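Local coordinates for hypothetical protein XAC2396 (Xanthomonas axonopodis pv. citri, PDB 2G3W) that is of unknown function but has a compact fold built around a variation of the PD-(D/E)XK nuclease motif, at residues L80-G85 with E101-G106; I132-Q137 with L172-R177. One frame throughout, in Å; residues are numbered along the deposited sequence.

Contact 1: L80-G85 with E101-G106; sequences LWIDLG and EAVVIG
The indole of Trp-81, whose backbone N donates to Glu-101 O, carries the carboxylate of Asp-83 at its edge: NE1 donates to Asp-83 OD2 over 2.9 Å. Both residues lie on strand 78-84, which pairs here in parallel with strand 101-106 in a beta-alpha-beta unit whose crossover is helix 89-98. The acceptor lies within 5° of the ring plane, yet the donor stands 53° above the carboxylate plane. Arg-91 NE forms a salt bridge to the same oxygen, which is therefore gripped twice, and Ala-95 and Arg-98 of the crossover helix also touch Trp-81. The evidence for the pairing is five backbone hydrogen bonds that alternate between the strands, the first donated by Trp-81 N to Glu-101 O and the last by Gly-85 N to Ile-105 O, with Asp-83 N to Val-103 O the straightest (2.9 Å, 173°).

Leu-80, Ile-82, Leu-84, Glu-101, Val-103 and Ile-105 occupy the opposite face. Leu-80 CD1 lies 3.6 Å from Val-103 CG2, and that CD1 methyl also lies alongside Glu-101, whose OE2 is salt-bridged to Arg-130. Ile-82 CG2 meets Ile-105 CD1 at 3.6 Å. Just past the end of strand 78-84, Gly-85 O lies 3.5 Å from Val-104 CG1.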
ATOM      1  N   LEU A  80      -0.592  20.032   0.017  1.00 35.53           N
ATOM      2  CA  LEU A  80      -0.099  18.874   0.721  1.00 35.18           C
ATOM      3  C   LEU A  80       0.261  19.313   2.123  1.00 34.81           C
ATOM      4  O   LEU A  80       0.970  20.301   2.298  1.00 34.70           O
ATOM      5  CB  LEU A  80       1.148  18.308   0.033  1.00 35.54           C
ATOM      6  CG  LEU A  80       1.735  17.002   0.615  1.00 36.83           C
ATOM      7  CD1 LEU A  80       0.842  15.811   0.334  1.00 36.39           C
ATOM      8  CD2 LEU A  80       3.133  16.788   0.026  1.00 36.33           C
ATOM      9  N   TRP A  81      -0.222  18.557   3.101  1.00 33.91           N
ATOM     10  CA  TRP A  81      -0.084  18.871   4.514  1.00 33.44           C
ATOM     11  C   TRP A  81       0.412  17.621   5.179  1.00 33.08           C
ATOM     12  O   TRP A  81      -0.275  16.610   5.164  1.00 31.75           O
ATOM     13  CB  TRP A  81      -1.459  19.238   5.072  1.00 33.48           C
ATOM     14  CG  TRP A  81      -1.577  19.508   6.546  1.00 32.56           C
ATOM     15  CD1 TRP A  81      -1.415  18.619   7.575  1.00 32.92           C
ATOM     16  CD2 TRP A  81      -1.966  20.740   7.142  1.00 32.05           C
ATOM     17  NE1 TRP A  81      -1.646  19.233   8.786  1.00 31.57           N
ATOM     18  CE2 TRP A  81      -1.990  20.539   8.544  1.00 33.08           C
ATOM     19  CE3 TRP A  81      -2.289  22.009   6.627  1.00 33.64           C
ATOM     20  CZ2 TRP A  81      -2.319  21.560   9.444  1.00 34.65           C
ATOM     21  CZ3 TRP A  81      -2.618  23.029   7.522  1.00 33.92           C
ATOM     22  CH2 TRP A  81      -2.623  22.796   8.924  1.00 34.04           C
ATOM     23  N   ILE A  82       1.628  17.680   5.739  1.00 32.56           N
ATOM     24  CA  ILE A  82       2.262  16.500   6.358  1.00 32.44           C
ATOM     25  C   ILE A  82       2.470  16.668   7.870  1.00 31.75           C
ATOM     26  O   ILE A  82       3.127  17.625   8.291  1.00 31.68           O
ATOM     27  CB  ILE A  82       3.642  16.175   5.671  1.00 33.01           C
ATOM     28  CG1 ILE A  82       3.526  16.098   4.126  1.00 33.88           C
ATOM     29  CG2 ILE A  82       4.233  14.873   6.276  1.00 33.04           C
ATOM     30  CD1 ILE A  82       4.853  16.048   3.355  1.00 32.75           C
ATOM     31  N   ASP A  83       1.899  15.767   8.683  1.00 32.43           N
ATOM     32  CA  ASP A  83       2.064  15.779  10.137  1.00 32.81           C
ATOM     33  C   ASP A  83       2.783  14.511  10.592  1.00 33.86           C
ATOM     34  O   ASP A  83       2.454  13.399  10.130  1.00 32.99           O
ATOM     35  CB  ASP A  83       0.712  15.870  10.890  1.00 32.99           C
ATOM     36  CG  ASP A  83       0.185  17.306  11.018  1.00 32.11           C
ATOM     37  OD1 ASP A  83       0.969  18.254  11.043  1.00 30.60           O
ATOM     38  OD2 ASP A  83      -1.030  17.496  11.043  1.00 33.05           O
ATOM     39  N   LEU A  84       3.778  14.667  11.465  1.00 33.21           N
ATOM     40  CA  LEU A  84       4.563  13.523  11.892  1.00 33.57           C
ATOM     41  C   LEU A  84       3.962  13.031  13.174  1.00 34.64           C
ATOM     42  O   LEU A  84       3.332  13.804  13.918  1.00 34.11           O
ATOM     43  CB  LEU A  84       6.056  13.840  12.090  1.00 33.08           C
ATOM     44  CG  LEU A  84       6.675  14.677  10.943  1.00 35.05           C
ATOM     45  CD1 LEU A  84       8.042  15.188  11.362  1.00 37.98           C
ATOM     46  CD2 LEU A  84       6.739  13.891   9.653  1.00 33.43           C
ATOM     47  N   GLY A  85       4.130  11.748  13.426  1.00 35.61           N
ATOM     48  CA  GLY A  85       3.674  11.176  14.696  1.00 36.33           C
ATOM     49  C   GLY A  85       2.278  10.597  14.659  1.00 37.59           C
ATOM     50  O   GLY A  85       1.836   9.968  13.670  1.00 37.06           O
ATOM     51  N   GLU A 101      -4.396  17.088  -0.091  1.00 34.02           N
ATOM     52  CA  GLU A 101      -3.940  15.804   0.417  1.00 34.91           C
ATOM     53  C   GLU A 101      -3.353  16.027   1.807  1.00 33.84           C
ATOM     54  O   GLU A 101      -2.623  16.985   2.015  1.00 32.53           O
ATOM     55  CB  GLU A 101      -2.874  15.175  -0.502  1.00 34.87           C
ATOM     56  CG  GLU A 101      -2.432  13.738  -0.008  1.00 38.17           C
ATOM     57  CD  GLU A 101      -1.363  13.049  -0.902  1.00 37.86           C
ATOM     58  OE1 GLU A 101      -1.421  13.144  -2.140  1.00 41.86           O
ATOM     59  OE2 GLU A 101      -0.467  12.374  -0.353  1.00 43.00           O
ATOM     60  N   ALA A 102      -3.709  15.151   2.755  1.00 33.40           N
ATOM     61  CA  ALA A 102      -3.145  15.175   4.091  1.00 33.29           C
ATOM     62  C   ALA A 102      -2.349  13.907   4.241  1.00 33.62           C
ATOM     63  O   ALA A 102      -2.748  12.859   3.697  1.00 34.60           O
ATOM     64  CB  ALA A 102      -4.253  15.246   5.147  1.00 32.12           C
ATOM     65  N   VAL A 103      -1.224  13.997   4.945  1.00 32.69           N
ATOM     66  CA  VAL A 103      -0.365  12.831   5.219  1.00 32.25           C
ATOM     67  C   VAL A 103      -0.044  12.776   6.710  1.00 32.18           C
ATOM     68  O   VAL A 103       0.338  13.786   7.310  1.00 32.52           O
ATOM     69  CB  VAL A 103       0.970  12.930   4.408  1.00 31.81           C
ATOM     70  CG1 VAL A 103       1.849  11.639   4.531  1.00 30.33           C
ATOM     71  CG2 VAL A 103       0.670  13.272   2.904  1.00 32.85           C
ATOM     72  N   VAL A 104      -0.192  11.598   7.300  1.00 32.46           N
ATOM     73  CA  VAL A 104       0.297  11.323   8.627  1.00 33.05           C
ATOM     74  C   VAL A 104       1.454  10.333   8.467  1.00 33.67           C
ATOM     75  O   VAL A 104       1.303   9.311   7.814  1.00 32.83           O
ATOM     76  CB  VAL A 104      -0.830  10.683   9.470  1.00 33.81           C
ATOM     77  CG1 VAL A 104      -0.305  10.198  10.864  1.00 33.67           C
ATOM     78  CG2 VAL A 104      -1.926  11.650   9.633  1.00 30.99           C
ATOM     79  N   ILE A 105       2.604  10.635   9.075  1.00 33.81           N
ATOM     80  CA  ILE A 105       3.780   9.745   9.030  1.00 34.23           C
ATOM     81  C   ILE A 105       4.075   9.300  10.463  1.00 34.02           C
ATOM     82  O   ILE A 105       4.580  10.073  11.255  1.00 33.63           O
ATOM     83  CB  ILE A 105       4.981  10.483   8.422  1.00 34.73           C
ATOM     84  CG1 ILE A 105       4.648  10.889   6.980  1.00 35.81           C
ATOM     85  CG2 ILE A 105       6.303   9.602   8.464  1.00 36.90           C
ATOM     86  CD1 ILE A 105       5.789  11.643   6.253  1.00 34.30           C
ATOM     87  N   GLY A 106       3.658   8.102  10.823  1.00 33.03           N
ATOM     88  CA  GLY A 106       3.960   7.566  12.153  1.00 33.51           C
ATOM     89  C   GLY A 106       5.243   6.739  12.198  1.00 33.64           C
ATOM     90  O   GLY A 106       5.683   6.208  11.176  1.00 35.42           O
TER

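Contact 2: I132-Q137 with L172-R177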
ATOM      1  N   ILE A 132       1.160   6.673   6.499  1.00 34.76           N
ATOM      2  CA  ILE A 132       2.298   5.772   6.386  1.00 36.88           C
ATOM      3  C   ILE A 132       2.946   5.493   7.741  1.00 37.07           C
ATOM      4  O   ILE A 132       2.861   6.314   8.685  1.00 37.55           O
ATOM      5  CB  ILE A 132       3.348   6.234   5.363  1.00 37.04           C
ATOM      6  CG1 ILE A 132       4.175   7.361   5.882  1.00 39.60           C
ATOM      7  CG2 ILE A 132       2.730   6.590   3.945  1.00 39.40           C
ATOM      8  CD1 ILE A 132       5.501   7.386   5.205  1.00 47.01           C
ATOM      9  N   GLU A 133       3.555   4.314   7.844  1.00 36.14           N
ATOM     10  CA  GLU A 133       4.247   3.938   9.074  1.00 36.15           C
ATOM     11  C   GLU A 133       5.682   3.552   8.730  1.00 35.56           C
ATOM     12  O   GLU A 133       5.912   2.778   7.792  1.00 35.12           O
ATOM     13  CB  GLU A 133       3.576   2.767   9.772  1.00 36.20           C
ATOM     14  CG  GLU A 133       4.459   2.284  10.909  1.00 40.22           C
ATOM     15  CD  GLU A 133       3.776   1.353  11.858  1.00 45.09           C
ATOM     16  OE1 GLU A 133       2.586   1.039  11.648  1.00 48.96           O
ATOM     17  OE2 GLU A 133       4.426   0.949  12.853  1.00 52.66           O
ATOM     18  N   LEU A 134       6.615   4.101   9.506  1.00 34.89           N
ATOM     19  CA  LEU A 134       8.025   3.763   9.404  1.00 34.81           C
ATOM     20  C   LEU A 134       8.436   2.919  10.608  1.00 33.95           C
ATOM     21  O   LEU A 134       8.016   3.187  11.723  1.00 34.75           O
ATOM     22  CB  LEU A 134       8.837   5.048   9.413  1.00 33.14           C
ATOM     23  CG  LEU A 134       8.380   6.148   8.458  1.00 35.88           C
ATOM     24  CD1 LEU A 134       9.254   7.444   8.652  1.00 35.73           C
ATOM     25  CD2 LEU A 134       8.416   5.645   7.001  1.00 34.99           C
ATOM     26  N   ASP A 135       9.286   1.927  10.373  1.00 33.27           N
ATOM     27  CA  ASP A 135       9.814   1.068  11.433  1.00 32.58           C
ATOM     28  C   ASP A 135      10.559   1.924  12.445  1.00 31.47           C
ATOM     29  O   ASP A 135      11.462   2.670  12.064  1.00 29.81           O
ATOM     30  CB  ASP A 135      10.775   0.051  10.823  1.00 32.80           C
ATOM     31  CG  ASP A 135      11.353  -0.924  11.875  1.00 37.44           C
ATOM     32  OD1 ASP A 135      12.306  -0.549  12.563  1.00 39.39           O
ATOM     33  OD2 ASP A 135      10.845  -2.056  12.017  1.00 42.36           O
ATOM     34  N   SER A 136      10.208   1.800  13.724  1.00 30.75           N
ATOM     35  CA  SER A 136      10.793   2.660  14.764  1.00 32.06           C
ATOM     36  C   SER A 136      12.282   2.399  14.988  1.00 31.71           C
ATOM     37  O   SER A 136      13.016   3.286  15.416  1.00 31.08           O
ATOM     38  CB  SER A 136      10.064   2.499  16.098  1.00 33.28           C
ATOM     39  OG  SER A 136      10.025   1.150  16.489  1.00 33.92           O
ATOM     40  N   GLN A 137      12.729   1.171  14.755  1.00 32.54           N
ATOM     41  CA  GLN A 137      14.147   0.872  14.964  1.00 33.10           C
ATOM     42  C   GLN A 137      14.980   1.550  13.884  1.00 32.97           C
ATOM     43  O   GLN A 137      16.084   2.027  14.147  1.00 32.06           O
ATOM     44  CB  GLN A 137      14.400  -0.622  15.018  1.00 32.89           C
ATOM     45  CG  GLN A 137      14.039  -1.200  16.362  1.00 36.85           C
ATOM     46  CD  GLN A 137      14.217  -2.681  16.412  1.00 41.56           C
ATOM     47  OE1 GLN A 137      13.609  -3.420  15.622  1.00 44.49           O
ATOM     48  NE2 GLN A 137      15.053  -3.142  17.336  1.00 42.44           N
ATOM     49  N   LEU A 172      14.842   1.495   4.743  1.00 35.56           N
ATOM     50  CA  LEU A 172      13.524   1.104   5.249  1.00 36.03           C
ATOM     51  C   LEU A 172      12.457   1.129   4.156  1.00 35.79           C
ATOM     52  O   LEU A 172      12.616   1.796   3.141  1.00 35.30           O
ATOM     53  CB  LEU A 172      13.119   2.005   6.403  1.00 35.27           C
ATOM     54  CG  LEU A 172      12.853   3.488   6.152  1.00 36.22           C
ATOM     55  CD1 LEU A 172      11.945   4.014   7.234  1.00 38.27           C
ATOM     56  CD2 LEU A 172      14.134   4.288   6.145  1.00 36.76           C
ATOM     57  N   THR A 173      11.374   0.394   4.384  1.00 36.00           N
ATOM     58  CA  THR A 173      10.253   0.316   3.468  1.00 36.48           C
ATOM     59  C   THR A 173       9.036   0.869   4.192  1.00 35.87           C
ATOM     60  O   THR A 173       8.497   0.203   5.091  1.00 34.58           O
ATOM     61  CB  THR A 173       9.959  -1.111   3.126  1.00 36.73           C
ATOM     62  OG1 THR A 173      11.143  -1.692   2.589  1.00 40.09           O
ATOM     63  CG2 THR A 173       8.801  -1.227   2.105  1.00 40.04           C
ATOM     64  N   PRO A 174       8.631   2.098   3.835  1.00 34.86           N
ATOM     65  CA  PRO A 174       7.458   2.691   4.491  1.00 35.57           C
ATOM     66  C   PRO A 174       6.220   1.850   4.257  1.00 34.90           C
ATOM     67  O   PRO A 174       6.049   1.281   3.173  1.00 35.62           O
ATOM     68  CB  PRO A 174       7.338   4.057   3.837  1.00 34.61           C
ATOM     69  CG  PRO A 174       8.802   4.358   3.367  1.00 35.19           C
ATOM     70  CD  PRO A 174       9.259   3.021   2.880  1.00 35.32           C
HETATM   71  N   MSE A 175       5.411   1.696   5.287  1.00 34.12           N
HETATM   72  CA  MSE A 175       4.199   0.923   5.155  1.00 35.73           C
HETATM   73  C   MSE A 175       3.013   1.870   4.884  1.00 34.36           C
HETATM   74  O   MSE A 175       2.739   2.762   5.651  1.00 33.59           O
HETATM   75  CB  MSE A 175       3.988  -0.017   6.374  1.00 35.15           C
HETATM   76  CG  MSE A 175       2.561  -0.543   6.523  1.00 42.69           C
HETATM   77 SE   MSE A 175       2.084  -1.790   5.111  0.80 58.73          SE
HETATM   78  CE  MSE A 175       0.105  -1.855   5.523  1.00 42.77           C
ATOM     79  N   VAL A 176       2.314   1.655   3.775  1.00 33.52           N
ATOM     80  CA  VAL A 176       1.179   2.512   3.452  1.00 33.48           C
ATOM     81  C   VAL A 176      -0.109   1.929   4.080  1.00 33.14           C
ATOM     82  O   VAL A 176      -0.626   0.919   3.612  1.00 34.16           O
ATOM     83  CB  VAL A 176       1.039   2.687   1.944  1.00 34.16           C
ATOM     84  CG1 VAL A 176      -0.093   3.648   1.631  1.00 33.87           C
ATOM     85  CG2 VAL A 176       2.378   3.215   1.348  1.00 32.89           C
ATOM     86  N   ARG A 177      -0.577   2.533   5.171  1.00 32.16           N
ATOM     87  CA  ARG A 177      -1.836   2.155   5.803  1.00 32.07           C
ATOM     88  C   ARG A 177      -3.054   2.647   5.032  1.00 31.18           C
ATOM     89  O   ARG A 177      -4.101   2.048   5.088  1.00 30.38           O
ATOM     90  CB  ARG A 177      -1.895   2.734   7.230  1.00 32.68           C
ATOM     91  CG  ARG A 177      -0.742   2.288   8.143  1.00 36.30           C
ATOM     92  CD  ARG A 177      -0.935   0.861   8.602  1.00 39.26           C
ATOM     93  NE  ARG A 177      -0.017   0.498   9.707  1.00 41.79           N
ATOM     94  CZ  ARG A 177       0.185  -0.752  10.117  1.00 43.89           C
ATOM     95  NH1 ARG A 177      -0.445  -1.756   9.516  1.00 43.38           N
ATOM     96  NH2 ARG A 177       1.014  -1.018  11.127  1.00 41.67           N
TER
HETATM   97  O   HOH W   1       9.411   1.059   7.557  1.00 34.51           O
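Ile-132 and Glu-133 meet Val-176 and Met-175 in a short antiparallel ladder, joining strand 129-133 to residues 175-176 of strand 168-176 within the mixed sheet. Glu-133 and Met-175 form the hydrogen-bonded pair: Glu-133 N donates to Met-175 O over 2.8 Å, and Met-175 N returns a nearly straight bond (174°) to Glu-133 O. Ile-132 and Val-176 are the adjacent non-hydrogen-bonded pair. Beyond the ladder the backbones separate, and a water takes up the link, accepting from Asp-135 N and donating to Thr-173 O.

A salt bridge supplements the ladder. The extended side chain of Glu-133 brings OE1 to the edge of the Arg-177 guanidinium, where NH2 donates to it over 2.6 Å on the syn side; a second bond to OE1, from Arg-177 NE at 3.3 Å, is weak. OE1 takes both bonds; the carboxylate and guanidinium planes are 49° apart. Met-175, present as selenomethionine, places CG 4.1 Å above one face of the guanidinium, offset toward its rim.

The apolar part centres on the Pro-174 ring. Leu-134 CD2 lies 3.7 Å from Pro-174 CB, and Ile-132 CD1 reaches the same carbon at 4.0 Å with the two side chains alongside each other. Leu-172, whose CG sits between the backbone N and the carbonyl carbon (chi1 66°), has CD1 3.9 Å from Leu-134 CD2.

Asp-135 N-caps helix 136-143, its OD1 accepting from Ala-138 N and, weakly, from Gln-137 N. In the dimer, Arg-177 NH1 bonds Tyr-22 O of the second subunit. Within the chain, helix 37-49 packs on Ile-132 and Leu-134, helix 110-123 touches Glu-133 and Arg-177, and strand 160-165 adjoins Leu-172 and Pro-174.

How the contacts relate
Contacts 1 and 2 are successive steps across one sheet, with centres about 13 Å apart, and are joined where strand 101-106 neighbours strand 129-133. Gly-106 carries the backbone link: its N lies 2.9 Å from Ile-132 O and its O lies 2.8 Å from Leu-134 N, both probable hydrogen bonds. Ile-105 adds an apolar link, with CG1 3.7 Å from Ile-132 CG1 and CG2 3.7 Å from Leu-134 CD1. Strands 78-84, 101-106 and 129-133 run parallel; pairing turns antiparallel at 129-133 with 168-176. Contact 1 closes in sequence before contact 2 opens. No active site is established for this protein, so neither contact can be assigned to one.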